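PDB 3WFI: 2-dehydropantoate 2-reductase, which catalyses the NAD-dependent interconversion of D-mandelate and benzoylformate, as a D-mandelate dehydrogenase of the ketopantoate reductase family. Local coordinates for the interface of chains A and B. Residues are numbered along the deposited sequence; one frame, centred on the assembly and turned at random. Chains: chain A/B, 2-dehydropantoate 2-reductase.

Contact 1: the interface of chains A and B. Residues chain A 297, 300-301, 303-304, 307; chain B 201, 212-213, 217.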
loop_
_atom_site.group_PDB
_atom_site.type_symbol
_atom_site.label_atom_id
_atom_site.label_comp_id
_atom_site.label_asym_id
_atom_site.label_seq_id
_atom_site.Cartn_x
_atom_site.Cartn_y
_atom_site.Cartn_z
ATOM N N PHE A 297 3.487 -5.458 2.384
ATOM C CA PHE A 297 3.534 -4.011 2.078
ATOM C C PHE A 297 2.704 -3.190 3.074
ATOM O O PHE A 297 3.153 -2.152 3.551
ATOM C CB PHE A 297 3.057 -3.787 0.634
ATOM C CG PHE A 297 3.456 -2.465 0.005
ATOM C CD1 PHE A 297 2.968 -2.151 -1.252
ATOM C CD2 PHE A 297 4.302 -1.556 0.624
ATOM C CE1 PHE A 297 3.310 -0.956 -1.878
ATOM C CE2 PHE A 297 4.645 -0.368 0.010
ATOM C CZ PHE A 297 4.139 -0.048 -1.226
ATOM N N GLU A 300 4.543 -3.078 6.286
ATOM C CA GLU A 300 5.658 -2.148 6.100
ATOM C C GLU A 300 5.202 -0.687 6.125
ATOM O O GLU A 300 5.828 0.145 6.781
ATOM C CB GLU A 300 6.398 -2.476 4.808
ATOM C CG GLU A 300 7.237 -3.741 4.902
ATOM C CD GLU A 300 7.392 -4.444 3.567
ATOM O OE1 GLU A 300 7.101 -3.831 2.523
ATOM O OE2 GLU A 300 7.792 -5.625 3.582
ATOM N N LEU A 301 4.074 -0.400 5.480
ATOM C CA LEU A 301 3.518 0.945 5.467
ATOM C C LEU A 301 3.070 1.406 6.847
ATOM O O LEU A 301 3.291 2.553 7.221
ATOM C CB LEU A 301 2.350 1.045 4.465
ATOM C CG LEU A 301 2.760 1.033 2.998
ATOM C CD1 LEU A 301 1.565 0.743 2.103
ATOM C CD2 LEU A 301 3.419 2.354 2.618
ATOM N N HIS A 303 4.078 0.316 9.774
ATOM C CA HIS A 303 5.291 0.570 10.551
ATOM C C HIS A 303 5.975 1.884 10.206
ATOM O O HIS A 303 6.410 2.611 11.109
ATOM C CB HIS A 303 6.271 -0.587 10.430
ATOM C CG HIS A 303 5.878 -1.755 11.267
ATOM N ND1 HIS A 303 6.082 -3.057 10.872
ATOM C CD2 HIS A 303 5.254 -1.817 12.467
ATOM C CE1 HIS A 303 5.627 -3.869 11.802
ATOM N NE2 HIS A 303 5.118 -3.141 12.779
ATOM N N ALA A 304 6.038 2.195 8.921
ATOM C CA ALA A 304 6.588 3.469 8.476
ATOM C C ALA A 304 5.771 4.628 9.031
ATOM O O ALA A 304 6.334 5.666 9.417
ATOM C CB ALA A 304 6.660 3.529 6.950
ATOM N N ASP A 307 6.546 4.984 12.702
ATOM C CA ASP A 307 7.844 5.654 12.794
ATOM C C ASP A 307 7.719 7.149 12.532
ATOM O O ASP A 307 8.261 7.959 13.289
ATOM C CB ASP A 307 8.850 5.037 11.821
ATOM C CG ASP A 307 9.193 3.598 12.163
ATOM O OD1 ASP A 307 8.956 3.183 13.319
ATOM O OD2 ASP A 307 9.679 2.865 11.272
ATOM N N LEU B 201 2.147 8.205 2.707
ATOM C CA LEU B 201 2.541 8.312 4.128
ATOM C C LEU B 201 2.495 9.738 4.682
ATOM O O LEU B 201 2.582 9.930 5.902
ATOM C CB LEU B 201 3.927 7.708 4.337
ATOM C CG LEU B 201 4.001 6.195 4.138
ATOM C CD1 LEU B 201 5.439 5.715 3.990
ATOM C CD2 LEU B 201 3.306 5.481 5.291
ATOM N N SER B 212 11.772 2.753 9.403
ATOM C CA SER B 212 12.498 1.492 9.501
ATOM C C SER B 212 12.281 0.608 8.280
ATOM O O SER B 212 13.119 -0.239 7.988
ATOM C CB SER B 212 12.074 0.710 10.741
ATOM O OG SER B 212 10.676 0.479 10.731
ATOM N N THR B 213 11.177 0.818 7.567
ATOM C CA THR B 213 10.799 -0.035 6.423
ATOM C C THR B 213 10.990 0.599 5.039
ATOM O O THR B 213 10.721 -0.047 4.014
ATOM C CB THR B 213 9.325 -0.490 6.552
ATOM O OG1 THR B 213 8.472 0.647 6.715
ATOM C CG2 THR B 213 9.161 -1.454 7.743
ATOM N N MET B 217 10.721 -1.251 1.307
ATOM C CA MET B 217 9.677 -0.882 0.336
ATOM C C MET B 217 10.304 -0.418 -0.985
ATOM O O MET B 217 9.867 -0.807 -2.066
ATOM C CB MET B 217 8.769 0.194 0.923
ATOM C CG MET B 217 7.921 -0.327 2.077
ATOM S SD MET B 217 6.710 0.857 2.711
ATOM C CE MET B 217 7.803 2.082 3.462
#

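Contact 2: the interface of chains A and B. Residues chain A 201, 203, 211-213, 217; chain B 301, 304, 307-308.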
loop_
_atom_site.group_PDB
_atom_site.type_symbol
_atom_site.label_atom_id
_atom_site.label_comp_id
_atom_site.label_asym_id
_atom_site.label_seq_id
_atom_site.Cartn_x
_atom_site.Cartn_y
_atom_site.Cartn_z
ATOM N N LEU A 201 -4.685 5.415 4.711
ATOM C CA LEU A 201 -5.371 6.367 3.837
ATOM C C LEU A 201 -6.021 7.543 4.589
ATOM O O LEU A 201 -6.448 8.528 3.956
ATOM C CB LEU A 201 -6.413 5.656 2.966
ATOM C CG LEU A 201 -5.820 4.707 1.929
ATOM C CD1 LEU A 201 -6.894 3.782 1.375
ATOM C CD2 LEU A 201 -5.142 5.497 0.815
ATOM N N VAL A 203 -8.961 7.533 6.554
ATOM C CA VAL A 203 -10.386 7.511 6.210
ATOM C C VAL A 203 -11.118 6.615 7.188
ATOM O O VAL A 203 -10.504 5.742 7.794
ATOM C CB VAL A 203 -10.625 6.966 4.772
ATOM C CG1 VAL A 203 -10.159 7.954 3.733
ATOM C CG2 VAL A 203 -9.922 5.623 4.569
ATOM N N THR A 211 -14.072 4.595 -2.201
ATOM C CA THR A 211 -12.957 4.686 -3.133
ATOM C C THR A 211 -13.029 3.618 -4.232
ATOM O O THR A 211 -13.621 2.559 -4.049
ATOM C CB THR A 211 -11.598 4.601 -2.414
ATOM O OG1 THR A 211 -11.363 3.265 -1.942
ATOM C CG2 THR A 211 -11.565 5.584 -1.256
ATOM N N SER A 212 -12.428 3.924 -5.371
ATOM C CA SER A 212 -12.556 3.102 -6.569
ATOM C C SER A 212 -11.764 1.818 -6.461
ATOM O O SER A 212 -12.079 0.859 -7.160
ATOM C CB SER A 212 -12.090 3.876 -7.804
ATOM O OG SER A 212 -10.740 4.326 -7.615
ATOM N N THR A 213 -10.738 1.804 -5.608
ATOM C CA THR A 213 -9.827 0.656 -5.508
ATOM C C THR A 213 -9.967 -0.176 -4.228
ATOM O O THR A 213 -9.288 -1.199 -4.085
ATOM C CB THR A 213 -8.346 1.105 -5.628
ATOM O OG1 THR A 213 -8.080 2.139 -4.673
ATOM C CG2 THR A 213 -8.041 1.594 -7.033
ATOM N N MET A 217 -8.304 -3.908 -3.337
ATOM C CA MET A 217 -7.315 -4.060 -2.278
ATOM C C MET A 217 -7.800 -5.094 -1.258
ATOM O O MET A 217 -7.022 -5.936 -0.805
ATOM C CB MET A 217 -7.022 -2.706 -1.624
ATOM C CG MET A 217 -6.292 -1.756 -2.563
ATOM S SD MET A 217 -5.837 -0.179 -1.804
ATOM C CE MET A 217 -7.433 0.570 -1.503
ATOM N N LEU B 301 -3.438 2.369 -3.907
ATOM C CA LEU B 301 -3.483 3.243 -2.739
ATOM C C LEU B 301 -3.511 4.728 -3.106
ATOM O O LEU B 301 -4.276 5.510 -2.509
ATOM C CB LEU B 301 -2.290 2.974 -1.826
ATOM C CG LEU B 301 -2.369 1.690 -1.022
ATOM C CD1 LEU B 301 -0.990 1.333 -0.465
ATOM C CD2 LEU B 301 -3.403 1.825 0.084
ATOM N N ALA B 304 -6.943 5.526 -4.318
ATOM C CA ALA B 304 -7.842 5.612 -3.174
ATOM C C ALA B 304 -7.669 6.946 -2.426
ATOM O O ALA B 304 -8.651 7.534 -1.950
ATOM C CB ALA B 304 -7.626 4.441 -2.226
ATOM N N ASP B 307 -9.270 9.622 -4.446
ATOM C CA ASP B 307 -10.702 9.506 -4.264
ATOM C C ASP B 307 -11.137 10.090 -2.919
ATOM O O ASP B 307 -12.114 10.816 -2.855
ATOM C CB ASP B 307 -11.153 8.052 -4.381
ATOM C CG ASP B 307 -10.949 7.477 -5.787
ATOM O OD1 ASP B 307 -10.840 8.250 -6.757
ATOM O OD2 ASP B 307 -10.943 6.236 -5.928
ATOM N N SER B 308 -10.386 9.793 -1.866
ATOM C CA SER B 308 -10.727 10.260 -0.527
ATOM C C SER B 308 -10.664 11.784 -0.395
ATOM O O SER B 308 -11.323 12.351 0.476
ATOM C CB SER B 308 -9.825 9.602 0.528
ATOM O OG SER B 308 -8.548 10.207 0.601
HETATM O O HOH W 1 -7.543 10.799 2.974
#

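Contact 1: the interface of chains A and B
Helix 293-308 of chain A packs on the start of helix 214-231 of chain B, on the loop residues just before it and on the end of helix 194-201. All belong to the helical C-terminal region of the ketopantoate reductase fold. B:Met217 reaches between A:Phe297, A:Glu300 and A:Leu301. Its sulfur SD lies in the plane of the A:Phe297 ring, 3.6 Å from the edge atom CE2, and the two side chains cross at about a right angle. A:Leu301 CD1 stands over one face of that ring, toward its rim, while its other methyl CD2 touches B:Met217 SD at 3.6 Å. The methionine bends at its last torsion (chi3 -68°), which turns the terminal methyl CE towards A:Ala304 CB. A:Glu300 runs antiparallel past B:Met217, A:Glu300 CB lying 3.8 Å from B:Met217 CG. The backbone carbonyl O of A:Glu300 accepts a hydrogen bond from the hydroxyl OG1 of B:Thr213 at 2.7 Å; the hydroxyl approaches from over the carbonyl plane, 38° off it, rather than along a lone pair. The threonine's CG2 rests against A:Glu300 CA and A:His303 CB, and OG1 is also beside A:Ala304 CB. Nearer the helix end, A:Asp307 OD2 takes two hydrogen bonds from B:Ser212, one from its OG and one from its backbone N. B:Leu201 packs on the same helix as well, CD1 against A:Ala304 CB and CD2 against the carbonyl O of A:Leu301.

Contact 2: the interface of chains A and B
The C-terminal end of helix 293-308 of chain B, in the helical C-terminal region of this ketopantoate reductase family member, meets the loop before helix 214-231 of chain A, the end of helix 194-201 and the segment after it. B:Asp307 accepts hydrogen bonds from A:Ser212 through one carboxylate oxygen, OD2, which is gripped twice. The serine hydroxyl OG, 2.6 Å from B:Asp307 OD2, uses the syn lone pair of that oxygen. The backbone N of A:Ser212, 2.8 Å from B:Asp307 OD2, approaches from the anti side, 30° out of the carboxylate plane, in a fairly straight bond. A:Ser212 OG sits between its own backbone N and carbonyl carbon (chi1 57°), which lets hydroxyl and amide converge on the same oxygen. Helix 214-231 starts two residues further on, and its positive end may favour a negative charge on the carboxylate. A:Thr211 crosses B:Asp307 at a slant, its methyl CG2 4.0 Å from the aspartate CB and 3.6 Å from the backbone O of B:Ala304. The methyl of B:Ala304 is met by A:Leu201 CD1, A:Thr213 OG1 and the A:Met217 methyl CE, the leucine branch being 3.7 Å from CB. At the far end A:Val203 CG1 packs 3.6 Å from B:Ser308 CB. The B:Ser308 hydroxyl OG is hydrogen-bonded to water 1 (2.6 Å), which is also hydrogen-bonded to the backbone O of A:Leu201, bridging the chains.

The C-alpha centres of contact 1 and contact 2 lie about 18 Å apart, and the two are partly equivalent halves of a two-fold symmetric interface: helix 293-308 of one chain against residues 201 to 217 of the other, with the chains exchanged. Positions 201, 212, 213, 217, 301, 304 and 307 occur in both. Contact 1 extends towards the start of the helix, with residues 297, 300 and 303, whereas contact 2 adds residue 308 at the helix end and residues 203 and 211 of the partner. Each subunit therefore gives and receives the same helix, as expected for a two-fold dimer, although the structure alone does not show that this pair is the biological unit.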